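Local atomic coordinates of putative secreted endoglycosylceramidase (Rhodococcus hoagii, PDB entry 6JYZ), a protein that probably hydrolyses O-glycosidic bonds as a secreted family 5 glycoside hydrolase, an endogalactosylceramidase acting on galactosylceramide-type glycolipids. Residues E156-N168 and P177-Q191. Sequence-based numbering, arbitrary orientation.
Sequences EWATLTGGWTTCN and PAVARAFQAFYDDEQ
A type I' turn, Thr-161 to Trp-164, in the long loop after strand 119-124 of this glycoside hydrolase family 5 protein brings the Trp-164 ring against Arg-181 of helix 177-187. Evidence for a CH-pi contact is direct: Arg-181 CD sits 3.9 Å from the centroid of the six-membered ring of Trp-164, 9° off its normal. CG of Arg-181 stands anti to the backbone N (chi1 -179°) and the chain bends at chi2, laying its methylenes across the indole at about a right angle. The guanidinium is tilted 66° to that ring and meets Glu-190, whose OE2 accepts in the guanidinium plane through its syn lone pair, 2.8 Å from Arg-181 NH2, in a salt bridge. Replacing Arg-181 with alanine would probably bare this indole face and leave the Glu-190 carboxylate without its charged mate. At the start of the helix, Ala-178 N donates to Thr-165 O at 2.9 Å, joining the loop to the first turn of the helix. Thr-165 CG2 lies alongside the Pro-177 ring, while Thr-165 OG1 accepts from Cys-167 N, forming an ST turn. Further on, Leu-160 CB packs 3.9 Å from Ala-185 CB, and the two methyls of Leu-160, CD1 and CD2, reach the Gln-191 amide. Leu-160 O receives a CA-H...O contact from Ala-182 CA (3.4 Å), and one water bridges it to Glu-190 OE1. A second water ties Leu-160 N and Ala-158 O to Ala-182 O. The loop thus covers one side of helix 177-187, with Cys-167 tied to Cys-141 by a disulfide; Leu-160 also touches Val-193 of helix 193-206, and Tyr-187 packs on helix 230-251.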
# COMPACT_ATOMS: atom_id res chain seq x y z
N GLU A 156 -9.54 13.78 15.80
CA GLU A 156 -10.72 13.76 16.65
C GLU A 156 -11.76 14.77 16.19
O GLU A 156 -12.95 14.48 16.19
CB GLU A 156 -10.29 13.97 18.09
CG GLU A 156 -11.41 13.71 19.11
CD GLU A 156 -10.95 13.83 20.55
OE1 GLU A 156 -9.92 14.48 20.81
OE2 GLU A 156 -11.58 13.20 21.38
N TRP A 157 -11.30 15.98 15.82
CA TRP A 157 -12.23 17.03 15.46
C TRP A 157 -13.06 16.67 14.24
O TRP A 157 -14.13 17.24 14.00
CB TRP A 157 -11.48 18.38 15.24
CG TRP A 157 -10.48 18.35 14.10
CD1 TRP A 157 -9.12 18.15 14.22
CD2 TRP A 157 -10.77 18.50 12.69
NE1 TRP A 157 -8.53 18.21 12.98
CE2 TRP A 157 -9.53 18.35 12.02
CE3 TRP A 157 -11.92 18.73 11.92
CZ2 TRP A 157 -9.44 18.38 10.62
CZ3 TRP A 157 -11.83 18.84 10.54
CH2 TRP A 157 -10.59 18.62 9.91
N ALA A 158 -12.57 15.73 13.39
CA ALA A 158 -13.26 15.31 12.17
C ALA A 158 -14.13 14.08 12.41
O ALA A 158 -14.67 13.57 11.40
CB ALA A 158 -12.27 15.05 11.06
N THR A 159 -14.23 13.57 13.62
CA THR A 159 -14.86 12.29 13.93
C THR A 159 -16.26 12.55 14.52
O THR A 159 -16.38 13.08 15.63
CB THR A 159 -14.01 11.55 14.93
OG1 THR A 159 -12.74 11.27 14.30
CG2 THR A 159 -14.63 10.20 15.29
N LEU A 160 -17.28 12.25 13.73
CA LEU A 160 -18.68 12.62 14.00
C LEU A 160 -19.50 11.33 14.08
O LEU A 160 -20.05 10.86 13.09
CB LEU A 160 -19.17 13.57 12.91
CG LEU A 160 -18.33 14.86 12.75
CD1 LEU A 160 -18.84 15.64 11.55
CD2 LEU A 160 -18.35 15.69 14.05
N THR A 161 -19.59 10.77 15.25
CA THR A 161 -20.15 9.43 15.43
C THR A 161 -21.63 9.45 15.80
O THR A 161 -22.22 8.38 15.93
CB THR A 161 -19.43 8.63 16.49
OG1 THR A 161 -19.70 9.31 17.73
CG2 THR A 161 -17.95 8.44 16.20
N GLY A 162 -22.21 10.63 15.99
CA GLY A 162 -23.63 10.72 16.39
C GLY A 162 -23.90 10.13 17.78
O GLY A 162 -25.08 9.87 18.07
N GLY A 163 -22.88 9.85 18.58
CA GLY A 163 -23.05 9.16 19.84
C GLY A 163 -23.23 7.67 19.67
O GLY A 163 -23.42 7.00 20.68
N TRP A 164 -23.17 7.11 18.46
CA TRP A 164 -23.46 5.69 18.28
C TRP A 164 -22.40 4.82 18.94
O TRP A 164 -21.23 5.23 19.07
CB TRP A 164 -23.54 5.41 16.78
CG TRP A 164 -24.72 5.98 16.06
CD1 TRP A 164 -25.51 7.01 16.47
CD2 TRP A 164 -25.20 5.61 14.78
NE1 TRP A 164 -26.48 7.25 15.53
CE2 TRP A 164 -26.31 6.42 14.46
CE3 TRP A 164 -24.81 4.66 13.84
CZ2 TRP A 164 -27.05 6.28 13.28
CZ3 TRP A 164 -25.53 4.48 12.68
CH2 TRP A 164 -26.64 5.29 12.40
N THR A 165 -22.77 3.61 19.33
CA THR A 165 -21.84 2.79 20.08
C THR A 165 -20.57 2.47 19.28
O THR A 165 -20.62 2.21 18.08
CB THR A 165 -22.52 1.49 20.54
OG1 THR A 165 -21.55 0.73 21.27
CG2 THR A 165 -23.05 0.63 19.45
N THR A 166 -19.47 2.54 20.01
CA THR A 166 -18.14 2.17 19.50
C THR A 166 -17.89 0.68 19.55
O THR A 166 -16.83 0.20 19.10
CB THR A 166 -17.05 2.89 20.30
OG1 THR A 166 -17.17 2.46 21.66
CG2 THR A 166 -17.21 4.38 20.19
N CYS A 167 -18.80 -0.10 20.10
CA CYS A 167 -18.65 -1.56 20.11
C CYS A 167 -18.99 -2.16 18.78
O CYS A 167 -19.60 -1.51 17.93
CB CYS A 167 -19.49 -2.12 21.24
SG CYS A 167 -19.05 -1.36 22.84
N ASN A 168 -18.52 -3.36 18.54
CA ASN A 168 -18.65 -3.95 17.20
C ASN A 168 -19.17 -5.39 17.20
O ASN A 168 -19.24 -6.03 18.26
CB ASN A 168 -17.29 -3.84 16.47
CG ASN A 168 -16.17 -4.51 17.20
OD1 ASN A 168 -16.31 -5.66 17.59
ND2 ASN A 168 -15.04 -3.83 17.38
N PRO A 177 -21.14 0.61 14.83
CA PRO A 177 -22.00 1.73 14.44
C PRO A 177 -21.24 3.06 14.43
O PRO A 177 -21.46 3.82 13.51
CB PRO A 177 -23.15 1.66 15.49
CG PRO A 177 -23.22 0.12 15.77
CD PRO A 177 -21.73 -0.27 15.87
N ALA A 178 -20.37 3.32 15.42
CA ALA A 178 -19.70 4.61 15.44
C ALA A 178 -18.80 4.81 14.22
O ALA A 178 -18.75 5.91 13.66
CB ALA A 178 -18.85 4.72 16.69
N VAL A 179 -18.09 3.74 13.83
CA VAL A 179 -17.17 3.87 12.68
C VAL A 179 -17.98 4.09 11.44
O VAL A 179 -17.64 4.96 10.62
CB VAL A 179 -16.32 2.60 12.57
CG1 VAL A 179 -15.50 2.54 11.26
CG2 VAL A 179 -15.38 2.49 13.78
N ALA A 180 -19.06 3.32 11.25
CA ALA A 180 -19.88 3.49 10.07
C ALA A 180 -20.49 4.89 10.00
O ALA A 180 -20.54 5.52 8.92
CB ALA A 180 -20.97 2.41 10.03
N ARG A 181 -20.95 5.41 11.13
CA ARG A 181 -21.57 6.71 11.16
C ARG A 181 -20.52 7.79 10.85
O ARG A 181 -20.83 8.73 10.15
CB ARG A 181 -22.19 6.94 12.56
CG ARG A 181 -22.90 8.29 12.71
CD ARG A 181 -24.12 8.40 11.85
NE ARG A 181 -24.71 9.75 11.75
CZ ARG A 181 -24.41 10.58 10.82
NH1 ARG A 181 -23.38 10.36 9.99
NH2 ARG A 181 -25.12 11.67 10.65
N ALA A 182 -19.31 7.67 11.41
CA ALA A 182 -18.25 8.66 11.16
C ALA A 182 -17.89 8.66 9.69
O ALA A 182 -17.67 9.72 9.09
CB ALA A 182 -17.03 8.39 11.99
N PHE A 183 -17.80 7.48 9.05
CA PHE A 183 -17.55 7.46 7.62
C PHE A 183 -18.69 8.10 6.85
O PHE A 183 -18.45 8.82 5.86
CB PHE A 183 -17.37 6.01 7.08
CG PHE A 183 -15.91 5.63 6.99
CD1 PHE A 183 -15.20 6.08 5.88
CD2 PHE A 183 -15.29 4.84 7.95
CE1 PHE A 183 -13.82 5.70 5.78
CE2 PHE A 183 -13.95 4.51 7.83
CZ PHE A 183 -13.27 4.95 6.77
N GLN A 184 -19.96 7.84 7.24
CA GLN A 184 -21.06 8.40 6.48
C GLN A 184 -21.05 9.93 6.62
O GLN A 184 -21.33 10.65 5.66
CB GLN A 184 -22.41 7.81 6.88
CG GLN A 184 -23.51 8.20 5.88
CD GLN A 184 -23.15 7.71 4.49
OE1 GLN A 184 -22.65 6.57 4.32
NE2 GLN A 184 -23.42 8.51 3.47
N ALA A 185 -20.71 10.45 7.83
CA ALA A 185 -20.59 11.91 8.01
C ALA A 185 -19.55 12.46 7.07
O ALA A 185 -19.76 13.51 6.44
CB ALA A 185 -20.20 12.18 9.42
N PHE A 186 -18.43 11.74 6.89
CA PHE A 186 -17.41 12.15 5.93
C PHE A 186 -17.95 12.14 4.52
O PHE A 186 -17.77 13.14 3.76
CB PHE A 186 -16.22 11.22 6.07
CG PHE A 186 -15.18 11.32 5.00
CD1 PHE A 186 -14.21 12.33 5.04
CD2 PHE A 186 -15.21 10.43 3.95
CE1 PHE A 186 -13.26 12.41 4.03
CE2 PHE A 186 -14.28 10.52 2.92
CZ PHE A 186 -13.28 11.52 2.96
N TYR A 187 -18.62 11.06 4.06
CA TYR A 187 -19.09 11.05 2.68
C TYR A 187 -20.13 12.15 2.44
O TYR A 187 -20.18 12.68 1.31
CB TYR A 187 -19.67 9.66 2.32
CG TYR A 187 -18.63 8.58 2.31
CD1 TYR A 187 -17.47 8.70 1.51
CD2 TYR A 187 -18.76 7.45 3.13
CE1 TYR A 187 -16.52 7.69 1.53
CE2 TYR A 187 -17.84 6.41 3.09
CZ TYR A 187 -16.69 6.58 2.33
OH TYR A 187 -15.72 5.59 2.33
N ASP A 188 -20.92 12.44 3.47
CA ASP A 188 -21.93 13.52 3.35
C ASP A 188 -21.34 14.90 3.58
O ASP A 188 -22.06 15.89 3.48
CB ASP A 188 -23.09 13.21 4.29
CG ASP A 188 -23.84 11.93 3.78
OD1 ASP A 188 -23.89 11.72 2.57
OD2 ASP A 188 -24.40 11.33 4.57
N ASP A 189 -20.04 15.00 3.87
CA ASP A 189 -19.33 16.27 4.07
C ASP A 189 -19.97 17.02 5.23
O ASP A 189 -20.01 18.27 5.24
CB ASP A 189 -19.26 17.13 2.80
CG ASP A 189 -18.10 18.10 2.80
OD1 ASP A 189 -17.16 18.01 3.59
OD2 ASP A 189 -18.15 18.94 1.84
N GLU A 190 -20.40 16.34 6.29
CA GLU A 190 -20.93 17.03 7.47
C GLU A 190 -19.80 17.88 8.06
O GLU A 190 -18.65 17.46 8.16
CB GLU A 190 -21.35 16.01 8.52
CG GLU A 190 -22.61 15.25 8.20
CD GLU A 190 -23.05 14.32 9.32
OE1 GLU A 190 -22.65 14.45 10.48
OE2 GLU A 190 -23.80 13.42 8.96
N GLN A 191 -20.15 19.12 8.42
CA GLN A 191 -19.22 20.08 9.01
C GLN A 191 -18.06 20.34 8.05
O GLN A 191 -17.00 20.80 8.49
CB GLN A 191 -18.80 19.68 10.41
CG GLN A 191 -20.00 19.61 11.36
CD GLN A 191 -19.55 19.25 12.77
OE1 GLN A 191 -18.37 19.37 13.19
NE2 GLN A 191 -20.49 18.77 13.53
O HOH W 1 -15.93 18.57 12.30
O HOH W 2 -16.79 11.79 10.95
O HOH W 3 -22.60 12.43 12.50